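Side-chain contacts in phosphoribosylaminoimidazole carboxylase, ATPase subunit (Thermotoga maritima, PDB 3AX6), which probably catalyses the ATP-dependent joining of hydrogencarbonate to 5-aminoimidazole ribonucleotide, giving N5-carboxyaminoimidazole ribonucleotide in purine biosynthesis: residues 150-153 with 157-160; 2-7 with 283-288. One frame throughout, in Å; residues are numbered along the deposited sequence.

Interaction 1: 150-153 with 157-160; sequences FIIK and DLEN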
loop_
_atom_site.group_PDB
_atom_site.type_symbol
_atom_site.label_atom_id
_atom_site.label_comp_id
_atom_site.label_asym_id
_atom_site.label_seq_id
_atom_site.Cartn_x
_atom_site.Cartn_y
_atom_site.Cartn_z
ATOM N N PHE A 150 -22.117 2.514 31.307
ATOM C CA PHE A 150 -23.495 2.461 31.764
ATOM C C PHE A 150 -23.988 3.845 32.174
ATOM O O PHE A 150 -23.331 4.561 32.922
ATOM C CB PHE A 150 -23.612 1.491 32.949
ATOM C CG PHE A 150 -25.028 1.260 33.416
ATOM C CD1 PHE A 150 -25.339 1.299 34.773
ATOM C CD2 PHE A 150 -26.044 0.991 32.506
ATOM C CE1 PHE A 150 -26.641 1.074 35.217
ATOM C CE2 PHE A 150 -27.352 0.765 32.942
ATOM C CZ PHE A 150 -27.647 0.807 34.302
ATOM N N ILE A 151 -25.152 4.221 31.668
ATOM C CA ILE A 151 -25.726 5.512 32.003
ATOM C C ILE A 151 -26.754 5.330 33.120
ATOM O O ILE A 151 -27.819 4.749 32.909
ATOM C CB ILE A 151 -26.396 6.142 30.772
ATOM C CG1 ILE A 151 -25.368 6.271 29.643
ATOM C CG2 ILE A 151 -26.950 7.506 31.132
ATOM C CD1 ILE A 151 -25.946 6.730 28.320
ATOM N N ILE A 152 -26.414 5.809 34.314
ATOM C CA ILE A 152 -27.310 5.708 35.462
ATOM C C ILE A 152 -28.348 6.834 35.389
ATOM O O ILE A 152 -28.093 7.965 35.813
ATOM C CB ILE A 152 -26.515 5.799 36.787
ATOM C CG1 ILE A 152 -25.454 4.697 36.820
ATOM C CG2 ILE A 152 -27.452 5.639 37.985
ATOM C CD1 ILE A 152 -24.582 4.703 38.054
ATOM N N LYS A 153 -29.516 6.514 34.844
ATOM C CA LYS A 153 -30.592 7.485 34.687
ATOM C C LYS A 153 -31.370 7.779 35.972
ATOM O O LYS A 153 -31.938 8.860 36.119
ATOM C CB LYS A 153 -31.551 7.010 33.594
ATOM C CG LYS A 153 -30.858 6.730 32.253
ATOM C CD LYS A 153 -31.824 6.187 31.208
ATOM C CE LYS A 153 -32.451 4.867 31.650
ATOM N NZ LYS A 153 -31.441 3.793 31.862
ATOM N N ASP A 157 -31.424 2.096 38.261
ATOM C CA ASP A 157 -30.251 1.643 37.536
ATOM C C ASP A 157 -29.061 1.290 38.420
ATOM O O ASP A 157 -28.131 0.627 37.966
ATOM C CB ASP A 157 -29.845 2.678 36.483
ATOM C CG ASP A 157 -30.859 2.786 35.360
ATOM O OD1 ASP A 157 -31.672 1.852 35.204
ATOM O OD2 ASP A 157 -30.844 3.791 34.626
ATOM N N LEU A 158 -29.088 1.710 39.681
ATOM C CA LEU A 158 -27.983 1.390 40.577
ATOM C C LEU A 158 -27.880 -0.117 40.835
ATOM O O LEU A 158 -26.822 -0.617 41.235
ATOM C CB LEU A 158 -28.132 2.142 41.899
ATOM C CG LEU A 158 -27.993 3.666 41.821
ATOM C CD1 LEU A 158 -28.002 4.245 43.225
ATOM C CD2 LEU A 158 -26.700 4.038 41.111
ATOM N N GLU A 159 -28.974 -0.837 40.595
ATOM C CA GLU A 159 -29.005 -2.286 40.795
ATOM C C GLU A 159 -28.280 -3.014 39.677
ATOM O O GLU A 159 -27.658 -4.055 39.901
ATOM C CB GLU A 159 -30.450 -2.791 40.862
ATOM C CG GLU A 159 -31.046 -2.814 42.261
ATOM C CD GLU A 159 -30.289 -3.739 43.202
ATOM O OE1 GLU A 159 -29.161 -3.392 43.613
ATOM O OE2 GLU A 159 -30.820 -4.821 43.524
ATOM N N ASN A 160 -28.367 -2.456 38.472
ATOM C CA ASN A 160 -27.734 -3.038 37.293
ATOM C C ASN A 160 -26.427 -2.312 36.975
ATOM O O ASN A 160 -25.903 -2.406 35.864
ATOM C CB ASN A 160 -28.685 -2.942 36.099
ATOM C CG ASN A 160 -30.088 -3.425 36.432
ATOM O OD1 ASN A 160 -30.714 -2.943 37.379
ATOM N ND2 ASN A 160 -30.591 -4.377 35.650
#
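Asp157 and Lys153 make the polar half of this contact, in which the chain leaves strand 149-152 and turns back beside it. One carboxylate oxygen takes both bonds. The backbone N of Lys153 reaches OD2 of Asp157 at 3.0 Å on its anti lone pair, with an N-H...O angle of 148°. In a salt bridge, NZ of Lys153 meets OD2 of Asp157 at 2.8 Å from the syn side, 28° out of the carboxylate plane. A long, flexible lysine can fold back to reach OD2: its chain bends at chi3 and chi4, which brings NZ round to that syn side. Aspartate suits position 157 because its short arm brings OD2 to a backbone N-H just past the strand.

The aromatic part lies beside this. CG of Phe150 stands anti to its backbone N (chi1 -174°), which sets the ring beside residues 157-160. Its CE1 edge meets the carbonyl O of Asp157 in plane, 3.2 Å away, while O of Asn160 sits over one face near the rim. CZ of Phe150 also packs on CB of Asp157 at 3.6 Å.

Apolar contact completes the set: CG2 of Ile152 lies 3.6 Å from CD2 of Leu158, the two side chains crossing at about a right angle, and both residues also touch Val128 of helix 124-129.

Were Asp157 replaced by an alanine, the Lys153 ammonium would probably lose its counter-charge here and the backbone N-H this acceptor. Two donors on one oxygen are likely to stabilise the carboxylate as the anion, and their bonds tie the turn to the strand's end.

Interaction 2: 2-7 with 283-288; sequences KKIGII and RAIMNL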
loop_
_atom_site.group_PDB
_atom_site.type_symbol
_atom_site.label_atom_id
_atom_site.label_comp_id
_atom_site.label_asym_id
_atom_site.label_seq_id
_atom_site.Cartn_x
_atom_site.Cartn_y
_atom_site.Cartn_z
ATOM N N LYS A 2 18.169 -3.389 10.761
ATOM C CA LYS A 2 17.616 -3.349 12.116
ATOM C C LYS A 2 16.384 -4.237 12.218
ATOM O O LYS A 2 15.692 -4.466 11.229
ATOM C CB LYS A 2 17.249 -1.915 12.512
ATOM C CG LYS A 2 18.441 -0.980 12.629
ATOM C CD LYS A 2 18.015 0.413 13.079
ATOM C CE LYS A 2 19.214 1.351 13.217
ATOM N NZ LYS A 2 18.822 2.706 13.714
ATOM N N LYS A 3 16.120 -4.735 13.422
ATOM C CA LYS A 3 14.983 -5.613 13.656
ATOM C C LYS A 3 13.898 -4.958 14.498
ATOM O O LYS A 3 14.182 -4.302 15.497
ATOM C CB LYS A 3 15.448 -6.896 14.346
ATOM C CG LYS A 3 16.496 -7.691 13.568
ATOM C CD LYS A 3 16.946 -8.932 14.339
ATOM C CE LYS A 3 18.032 -9.703 13.593
ATOM N NZ LYS A 3 17.541 -10.265 12.307
ATOM N N ILE A 4 12.652 -5.138 14.081
ATOM C CA ILE A 4 11.508 -4.597 14.805
ATOM C C ILE A 4 10.650 -5.762 15.288
ATOM O O ILE A 4 10.251 -6.624 14.499
ATOM C CB ILE A 4 10.639 -3.684 13.907
ATOM C CG1 ILE A 4 11.423 -2.425 13.520
ATOM C CG2 ILE A 4 9.356 -3.306 14.637
ATOM C CD1 ILE A 4 10.693 -1.518 12.559
ATOM N N GLY A 5 10.383 -5.792 16.588
ATOM C CA GLY A 5 9.561 -6.844 17.148
ATOM C C GLY A 5 8.149 -6.313 17.316
ATOM O O GLY A 5 7.956 -5.182 17.779
ATOM N N ILE A 6 7.162 -7.118 16.933
ATOM C CA ILE A 6 5.769 -6.704 17.040
ATOM C C ILE A 6 4.932 -7.718 17.812
ATOM O O ILE A 6 4.822 -8.873 17.414
ATOM C CB ILE A 6 5.124 -6.515 15.644
ATOM C CG1 ILE A 6 5.941 -5.527 14.813
ATOM C CG2 ILE A 6 3.698 -5.996 15.796
ATOM C CD1 ILE A 6 5.379 -5.299 13.425
ATOM N N ILE A 7 4.349 -7.277 18.921
ATOM C CA ILE A 7 3.497 -8.136 19.739
ATOM C C ILE A 7 2.067 -7.955 19.235
ATOM O O ILE A 7 1.482 -6.884 19.388
ATOM C CB ILE A 7 3.568 -7.740 21.234
ATOM C CG1 ILE A 7 5.010 -7.877 21.734
ATOM C CG2 ILE A 7 2.620 -8.616 22.058
ATOM C CD1 ILE A 7 5.266 -7.279 23.112
ATOM N N ARG A 283 8.068 5.073 11.288
ATOM C CA ARG A 283 8.970 6.220 11.333
ATOM C C ARG A 283 9.148 6.714 12.768
ATOM O O ARG A 283 10.267 6.972 13.204
ATOM C CB ARG A 283 8.440 7.388 10.489
ATOM C CG ARG A 283 8.467 7.196 8.967
ATOM C CD ARG A 283 8.258 8.552 8.302
ATOM N NE ARG A 283 7.950 8.484 6.880
ATOM C CZ ARG A 283 8.426 9.341 5.983
ATOM N NH1 ARG A 283 9.235 10.322 6.370
ATOM N NH2 ARG A 283 8.093 9.228 4.704
ATOM N N ALA A 284 8.044 6.829 13.502
ATOM C CA ALA A 284 8.102 7.327 14.864
ATOM C C ALA A 284 8.837 6.419 15.845
ATOM O O ALA A 284 9.656 6.894 16.636
ATOM C CB ALA A 284 6.696 7.624 15.373
ATOM N N ILE A 285 8.570 5.120 15.807
ATOM C CA ILE A 285 9.245 4.242 16.756
ATOM C C ILE A 285 10.719 4.032 16.409
ATOM O O ILE A 285 11.502 3.595 17.256
ATOM C CB ILE A 285 8.544 2.875 16.880
ATOM C CG1 ILE A 285 8.749 2.049 15.609
ATOM C CG2 ILE A 285 7.066 3.087 17.163
ATOM C CD1 ILE A 285 8.172 0.642 15.704
HETATM N N MSE A 286 11.095 4.340 15.169
HETATM C CA MSE A 286 12.490 4.206 14.752
HETATM C C MSE A 286 13.192 5.566 14.843
HETATM O O MSE A 286 14.314 5.727 14.371
HETATM C CB MSE A 286 12.591 3.673 13.315
HETATM C CG MSE A 286 12.027 2.276 13.100
HETATM SE SE MSE A 286 12.647 0.998 14.405
HETATM C CE MSE A 286 14.515 1.044 14.002
ATOM N N ASN A 287 12.512 6.537 15.446
ATOM C CA ASN A 287 13.043 7.887 15.616
ATOM C C ASN A 287 13.618 8.447 14.317
ATOM O O ASN A 287 14.728 8.978 14.288
ATOM C CB ASN A 287 14.106 7.901 16.720
ATOM C CG ASN A 287 14.174 9.240 17.451
ATOM O OD1 ASN A 287 13.185 9.961 17.543
ATOM N ND2 ASN A 287 15.341 9.563 17.987
ATOM N N LEU A 288 12.845 8.307 13.245
ATOM C CA LEU A 288 13.206 8.801 11.924
ATOM C C LEU A 288 12.305 10.000 11.635
ATOM O O LEU A 288 11.281 10.185 12.301
ATOM C CB LEU A 288 12.948 7.723 10.873
ATOM C CG LEU A 288 13.778 6.446 10.949
ATOM C CD1 LEU A 288 13.146 5.361 10.105
ATOM C CD2 LEU A 288 15.185 6.754 10.473
#
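The first strand of the Rossmann-like preATP-grasp domain, 3-7, meets the C-terminal end of helix 277-285, and Ile4 and Met286 carry most of the contact. Strand 3-7 is the middle strand of a five-stranded parallel sheet. Ile4, buried on one side of the sheet, is covered in part by the helix end, while Ile6 packs on helix 11-22. Helix 277-285 closes with a Schellman motif: the N of Leu288 bonds to the O of Arg283 at 2.9 Å, the N of Asn287 bonds to the O of Ala284, and Asn287 is the C-prime residue with positive phi. Asparagine suits that place because it tolerates this backbone conformation more readily than most residues.

Met286, a selenomethionine in this crystal, stands where the chain first departs from helical geometry. Its flexible, unbranched side chain bends at chi2 (-49°) and chi3 (-63°), which lays SE against Ile4 and CE beside Lys2. The selenium lies against the longer branch of Ile4, 3.7 Å from its CD1, and the two side chains cross at a slant. On the other branch, CG2 of Ile4 comes within 4.3 Å of CD1 of Ile285, a looser touch. Ile285 and Met286 both pack on Val65 of the adjacent strand 65-68. The helix end thus bridges strands 3-7 and 65-68. Beta-branched isoleucine fits the buried strand, since its two branches can meet two successive residues of the helix end.

At the exposed margin, Lys2 contributes its aliphatic chain, extended beyond CG and running past Met286 in the opposite direction. The methyl CE of Met286 rests 3.7 Å from CD of Lys2.

Interaction 2 joins the two ends of a long excursion of the chain, from residues 2-7 to 283-288, and interaction 1 is nested within that loop. Their centres are 44 Å apart, their nearest atoms about 28 Å, and they lie on opposite sides of the chain's centre. They share no sheet: 150-153 belongs to the edge strand of the four-stranded antiparallel sheet in the ATP-grasp region, near bound ADP, whereas 2-7 belongs to the parallel Rossmann-like sheet. Interaction 1 is local, its segments only a few residues apart, and closes a surface turn after a strand of the nucleotide-binding part, while interaction 2 is long-range, packing helix 277-285 against the N-terminal domain beside the dimer partner.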